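HP0958 (Helicobacter pylori, PDB 3NA7) probably acts in flagellar biogenesis as an export chaperone and post-transcriptional regulator, joining a coiled-coil hairpin to a zinc-ribbon domain. Local coordinates at residues A[44-55]-A[123-134]. Residues are numbered along the deposited sequence; the frame is centred on the assembly and turned at random.
Sequences KNKAILNLEEEK and KSEKQEDLKKEM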
loop_
_atom_site.group_PDB
_atom_site.type_symbol
_atom_site.label_atom_id
_atom_site.label_comp_id
_atom_site.label_asym_id
_atom_site.label_seq_id
_atom_site.Cartn_x
_atom_site.Cartn_y
_atom_site.Cartn_z
ATOM N N LYS A 44 -3.608 -12.281 0.690
ATOM C CA LYS A 44 -4.417 -13.488 0.849
ATOM C C LYS A 44 -3.860 -14.398 1.955
ATOM O O LYS A 44 -4.623 -15.088 2.634
ATOM C CB LYS A 44 -4.524 -14.226 -0.464
ATOM C CG LYS A 44 -5.413 -13.478 -1.468
ATOM C CD LYS A 44 -5.290 -14.053 -2.837
ATOM C CE LYS A 44 -6.008 -13.171 -3.898
ATOM N NZ LYS A 44 -7.456 -13.435 -3.863
ATOM N N ASN A 45 -2.535 -14.366 2.139
ATOM C CA ASN A 45 -1.931 -15.156 3.173
ATOM C C ASN A 45 -2.365 -14.666 4.542
ATOM O O ASN A 45 -2.713 -15.475 5.389
ATOM C CB ASN A 45 -0.397 -15.209 3.086
ATOM C CG ASN A 45 0.162 -16.444 3.777
ATOM O OD1 ASN A 45 1.040 -16.372 4.641
ATOM N ND2 ASN A 45 -0.375 -17.585 3.419
ATOM N N LYS A 46 -2.357 -13.349 4.736
ATOM C CA LYS A 46 -2.900 -12.720 5.945
ATOM C C LYS A 46 -4.378 -13.023 6.140
ATOM O O LYS A 46 -4.803 -13.281 7.257
ATOM C CB LYS A 46 -2.694 -11.200 5.917
ATOM C CG LYS A 46 -1.341 -10.765 6.380
ATOM C CD LYS A 46 -0.961 -9.358 5.930
ATOM C CE LYS A 46 0.466 -9.092 6.359
ATOM N NZ LYS A 46 1.024 -7.910 5.663
ATOM N N ALA A 47 -5.157 -13.010 5.061
ATOM C CA ALA A 47 -6.593 -13.287 5.181
ATOM C C ALA A 47 -6.832 -14.726 5.620
ATOM O O ALA A 47 -7.751 -14.986 6.380
ATOM C CB ALA A 47 -7.342 -12.965 3.881
ATOM N N ILE A 48 -5.992 -15.668 5.175
ATOM C CA ILE A 48 -6.118 -17.049 5.653
ATOM C C ILE A 48 -5.914 -17.092 7.184
ATOM O O ILE A 48 -6.711 -17.695 7.899
ATOM C CB ILE A 48 -5.139 -18.007 4.932
ATOM C CG1 ILE A 48 -5.693 -18.361 3.549
ATOM C CG2 ILE A 48 -4.883 -19.315 5.752
ATOM C CD1 ILE A 48 -4.663 -18.814 2.579
ATOM N N LEU A 49 -4.853 -16.448 7.659
ATOM C CA LEU A 49 -4.513 -16.425 9.081
ATOM C C LEU A 49 -5.558 -15.675 9.914
ATOM O O LEU A 49 -5.881 -16.096 11.007
ATOM C CB LEU A 49 -3.105 -15.851 9.310
ATOM C CG LEU A 49 -1.924 -16.709 8.800
ATOM C CD1 LEU A 49 -0.623 -15.912 8.698
ATOM C CD2 LEU A 49 -1.686 -17.967 9.663
ATOM N N ASN A 50 -6.080 -14.565 9.403
ATOM C CA ASN A 50 -7.193 -13.893 10.056
ATOM C C ASN A 50 -8.408 -14.827 10.187
ATOM O O ASN A 50 -8.914 -15.060 11.279
ATOM C CB ASN A 50 -7.565 -12.603 9.325
ATOM C CG ASN A 50 -8.737 -11.894 9.987
ATOM O OD1 ASN A 50 -8.568 -11.192 10.994
ATOM N ND2 ASN A 50 -9.941 -12.112 9.454
ATOM N N LEU A 51 -8.857 -15.394 9.079
ATOM C CA LEU A 51 -9.910 -16.382 9.149
ATOM C C LEU A 51 -9.623 -17.500 10.160
ATOM O O LEU A 51 -10.564 -18.039 10.735
ATOM C CB LEU A 51 -10.205 -16.984 7.791
ATOM C CG LEU A 51 -10.913 -16.142 6.751
ATOM C CD1 LEU A 51 -10.657 -16.764 5.363
ATOM C CD2 LEU A 51 -12.404 -16.036 7.048
ATOM N N GLU A 52 -8.354 -17.842 10.391
ATOM C CA GLU A 52 -8.048 -18.851 11.405
ATOM C C GLU A 52 -8.283 -18.334 12.820
ATOM O O GLU A 52 -8.765 -19.081 13.654
ATOM C CB GLU A 52 -6.642 -19.456 11.275
ATOM C CG GLU A 52 -6.440 -20.748 12.131
ATOM C CD GLU A 52 -7.262 -21.975 11.652
ATOM O OE1 GLU A 52 -7.804 -21.956 10.533
ATOM O OE2 GLU A 52 -7.362 -22.976 12.397
ATOM N N GLU A 53 -7.960 -17.072 13.087
ATOM C CA GLU A 53 -8.306 -16.471 14.385
ATOM C C GLU A 53 -9.829 -16.436 14.601
ATOM O O GLU A 53 -10.308 -16.721 15.703
ATOM C CB GLU A 53 -7.697 -15.081 14.567
ATOM C CG GLU A 53 -6.167 -15.048 14.696
ATOM C CD GLU A 53 -5.619 -15.989 15.782
ATOM O OE1 GLU A 53 -5.673 -15.624 16.986
ATOM O OE2 GLU A 53 -5.118 -17.091 15.428
ATOM N N GLU A 54 -10.594 -16.119 13.559
ATOM C CA GLU A 54 -12.048 -16.117 13.708
ATOM C C GLU A 54 -12.610 -17.511 13.942
ATOM O O GLU A 54 -13.546 -17.672 14.711
ATOM C CB GLU A 54 -12.740 -15.433 12.538
ATOM C CG GLU A 54 -12.403 -13.979 12.482
ATOM C CD GLU A 54 -12.585 -13.358 11.120
ATOM O OE1 GLU A 54 -13.088 -14.025 10.180
ATOM O OE2 GLU A 54 -12.204 -12.180 10.997
ATOM N N LYS A 55 -12.033 -18.517 13.290
ATOM C CA LYS A 55 -12.451 -19.896 13.536
ATOM C C LYS A 55 -12.119 -20.340 14.981
ATOM O O LYS A 55 -12.878 -21.079 15.610
ATOM C CB LYS A 55 -11.847 -20.860 12.519
ATOM C CG LYS A 55 -12.358 -20.749 11.098
ATOM C CD LYS A 55 -11.330 -21.412 10.106
ATOM C CE LYS A 55 -11.210 -22.937 10.353
ATOM N NZ LYS A 55 -10.104 -23.570 9.604
ATOM N N LYS A 123 -15.796 -20.532 6.642
ATOM C CA LYS A 123 -14.496 -19.898 6.741
ATOM C C LYS A 123 -13.406 -20.821 6.221
ATOM O O LYS A 123 -12.501 -20.346 5.556
ATOM C CB LYS A 123 -14.203 -19.417 8.167
ATOM C CG LYS A 123 -15.121 -18.227 8.599
ATOM C CD LYS A 123 -14.692 -17.624 9.938
ATOM C CE LYS A 123 -15.655 -16.528 10.413
ATOM N NZ LYS A 123 -15.561 -15.254 9.631
ATOM N N SER A 124 -13.503 -22.122 6.516
ATOM C CA SER A 124 -12.544 -23.117 6.035
ATOM C C SER A 124 -12.618 -23.262 4.504
ATOM O O SER A 124 -11.583 -23.456 3.853
ATOM C CB SER A 124 -12.766 -24.483 6.695
ATOM O OG SER A 124 -12.536 -24.422 8.088
ATOM N N GLU A 125 -13.835 -23.176 3.943
ATOM C CA GLU A 125 -14.003 -23.120 2.489
ATOM C C GLU A 125 -13.340 -21.885 1.895
ATOM O O GLU A 125 -12.685 -21.975 0.852
ATOM C CB GLU A 125 -15.473 -23.149 2.080
ATOM C CG GLU A 125 -16.100 -24.516 2.118
ATOM C CD GLU A 125 -17.635 -24.472 2.254
ATOM O OE1 GLU A 125 -18.184 -25.391 2.902
ATOM O OE2 GLU A 125 -18.286 -23.527 1.736
ATOM N N LYS A 126 -13.508 -20.736 2.560
ATOM C CA LYS A 126 -12.887 -19.505 2.084
ATOM C C LYS A 126 -11.362 -19.604 2.147
ATOM O O LYS A 126 -10.678 -19.151 1.237
ATOM C CB LYS A 126 -13.386 -18.279 2.858
ATOM C CG LYS A 126 -12.694 -16.964 2.496
ATOM C CD LYS A 126 -13.016 -16.575 1.038
ATOM C CE LYS A 126 -12.487 -15.198 0.691
ATOM N NZ LYS A 126 -12.844 -14.892 -0.705
ATOM N N GLN A 127 -10.851 -20.211 3.209
ATOM C CA GLN A 127 -9.426 -20.478 3.327
ATOM C C GLN A 127 -8.889 -21.331 2.158
ATOM O O GLN A 127 -7.800 -21.035 1.631
ATOM C CB GLN A 127 -9.107 -21.157 4.648
ATOM C CG GLN A 127 -9.249 -20.246 5.867
ATOM C CD GLN A 127 -8.944 -20.987 7.142
ATOM O OE1 GLN A 127 -9.397 -22.118 7.331
ATOM N NE2 GLN A 127 -8.102 -20.399 7.996
ATOM N N GLU A 128 -9.622 -22.387 1.787
ATOM C CA GLU A 128 -9.222 -23.269 0.662
ATOM C C GLU A 128 -9.201 -22.475 -0.645
ATOM O O GLU A 128 -8.242 -22.563 -1.405
ATOM C CB GLU A 128 -10.106 -24.515 0.525
ATOM C CG GLU A 128 -10.161 -25.432 1.774
ATOM C CD GLU A 128 -8.873 -26.234 2.034
ATOM O OE1 GLU A 128 -7.948 -26.263 1.171
ATOM O OE2 GLU A 128 -8.808 -26.857 3.116
ATOM N N ASP A 129 -10.235 -21.667 -0.874
ATOM C CA ASP A 129 -10.240 -20.697 -1.981
ATOM C C ASP A 129 -8.992 -19.834 -2.076
ATOM O O ASP A 129 -8.303 -19.834 -3.093
ATOM C CB ASP A 129 -11.408 -19.740 -1.832
ATOM C CG ASP A 129 -12.487 -20.001 -2.809
ATOM O OD1 ASP A 129 -12.247 -19.723 -4.021
ATOM O OD2 ASP A 129 -13.577 -20.443 -2.351
ATOM N N LEU A 130 -8.754 -19.060 -1.026
ATOM C CA LEU A 130 -7.607 -18.185 -0.933
ATOM C C LEU A 130 -6.283 -18.936 -1.216
ATOM O O LEU A 130 -5.382 -18.402 -1.857
ATOM C CB LEU A 130 -7.551 -17.547 0.466
ATOM C CG LEU A 130 -8.664 -16.534 0.804
ATOM C CD1 LEU A 130 -8.704 -16.267 2.341
ATOM C CD2 LEU A 130 -8.519 -15.238 -0.011
ATOM N N LYS A 131 -6.188 -20.160 -0.715
ATOM C CA LYS A 131 -4.988 -20.986 -0.861
ATOM C C LYS A 131 -4.785 -21.292 -2.339
ATOM O O LYS A 131 -3.715 -21.102 -2.859
ATOM C CB LYS A 131 -5.131 -22.269 -0.015
ATOM C CG LYS A 131 -3.877 -23.088 0.173
ATOM C CD LYS A 131 -4.122 -24.271 1.142
ATOM C CE LYS A 131 -5.080 -25.263 0.530
ATOM N NZ LYS A 131 -5.150 -26.524 1.281
ATOM N N LYS A 132 -5.831 -21.718 -3.033
ATOM C CA LYS A 132 -5.735 -21.847 -4.481
ATOM C C LYS A 132 -5.346 -20.544 -5.199
ATOM O O LYS A 132 -4.550 -20.555 -6.127
ATOM C CB LYS A 132 -7.024 -22.434 -5.057
ATOM C CG LYS A 132 -7.181 -23.915 -4.764
ATOM C CD LYS A 132 -8.228 -24.557 -5.673
ATOM C CE LYS A 132 -8.894 -25.742 -4.987
ATOM N NZ LYS A 132 -9.726 -26.528 -5.938
ATOM N N GLU A 133 -5.898 -19.420 -4.778
ATOM C CA GLU A 133 -5.539 -18.158 -5.419
ATOM C C GLU A 133 -4.071 -17.820 -5.185
ATOM O O GLU A 133 -3.377 -17.399 -6.122
ATOM C CB GLU A 133 -6.457 -17.022 -4.977
ATOM C CG GLU A 133 -7.815 -17.101 -5.656
ATOM C CD GLU A 133 -8.903 -16.313 -4.924
ATOM O OE1 GLU A 133 -8.607 -15.694 -3.890
ATOM O OE2 GLU A 133 -10.057 -16.309 -5.403
ATOM N N MET A 134 -3.592 -18.059 -3.966
ATOM C CA MET A 134 -2.193 -17.833 -3.658
ATOM C C MET A 134 -1.225 -18.583 -4.573
ATOM O O MET A 134 -0.176 -18.032 -4.950
ATOM C CB MET A 134 -1.891 -18.226 -2.229
ATOM C CG MET A 134 -2.373 -17.227 -1.220
ATOM S SD MET A 134 -1.915 -17.733 0.434
ATOM C CE MET A 134 -0.149 -17.633 0.416
#
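I48, L51, Q127 and L130 interlock as knobs into holes where helices 24-85 and 91-171, the arms of the kinked antiparallel coiled-coil hairpin, run side by side. The short segments' axes come within 9.4 Å, with 162° between their N-to-C directions, nearly antiparallel. L130 sits among K44, A47, I48 and L51: one methyl, CD1, meets L51 CD1 at 3.6 Å, while the other, CD2, lies against the aliphatic start of K44. The small A47 lets L130 fit close. I48 slides past L130 in the opposite direction, and its CG1, beside the backbone N (chi1 -79°), carries CD1 on to M134 SD at 3.6 Å, where M134 supplies an apolar sulfur.

Lysines suit the margins, since their methylenes cover the leucines while their ammonium groups reach carboxylates. K44 crosses E133 at about a right angle in a salt bridge from NZ to OE1, unusually short and doubtful in its exact geometry. K123 lays CG on L51 CD2, then bends at its end so that NZ makes a salt bridge with E54 OE1 at 2.8 Å, out of the carboxylate plane.

Q127 is a polar knob satisfied at both ends of its amide. NE2 donates in the plane of its own amide to I48 O, already taken from the opposite face by E52 N, and to the anti lone pair of E52 OE1 (N-H...O 163°). K55, bent at chi3, makes a salt bridge from NZ with E52 OE1 from the syn side and donates from NZ to Q127 OE1 at 2.8 Å.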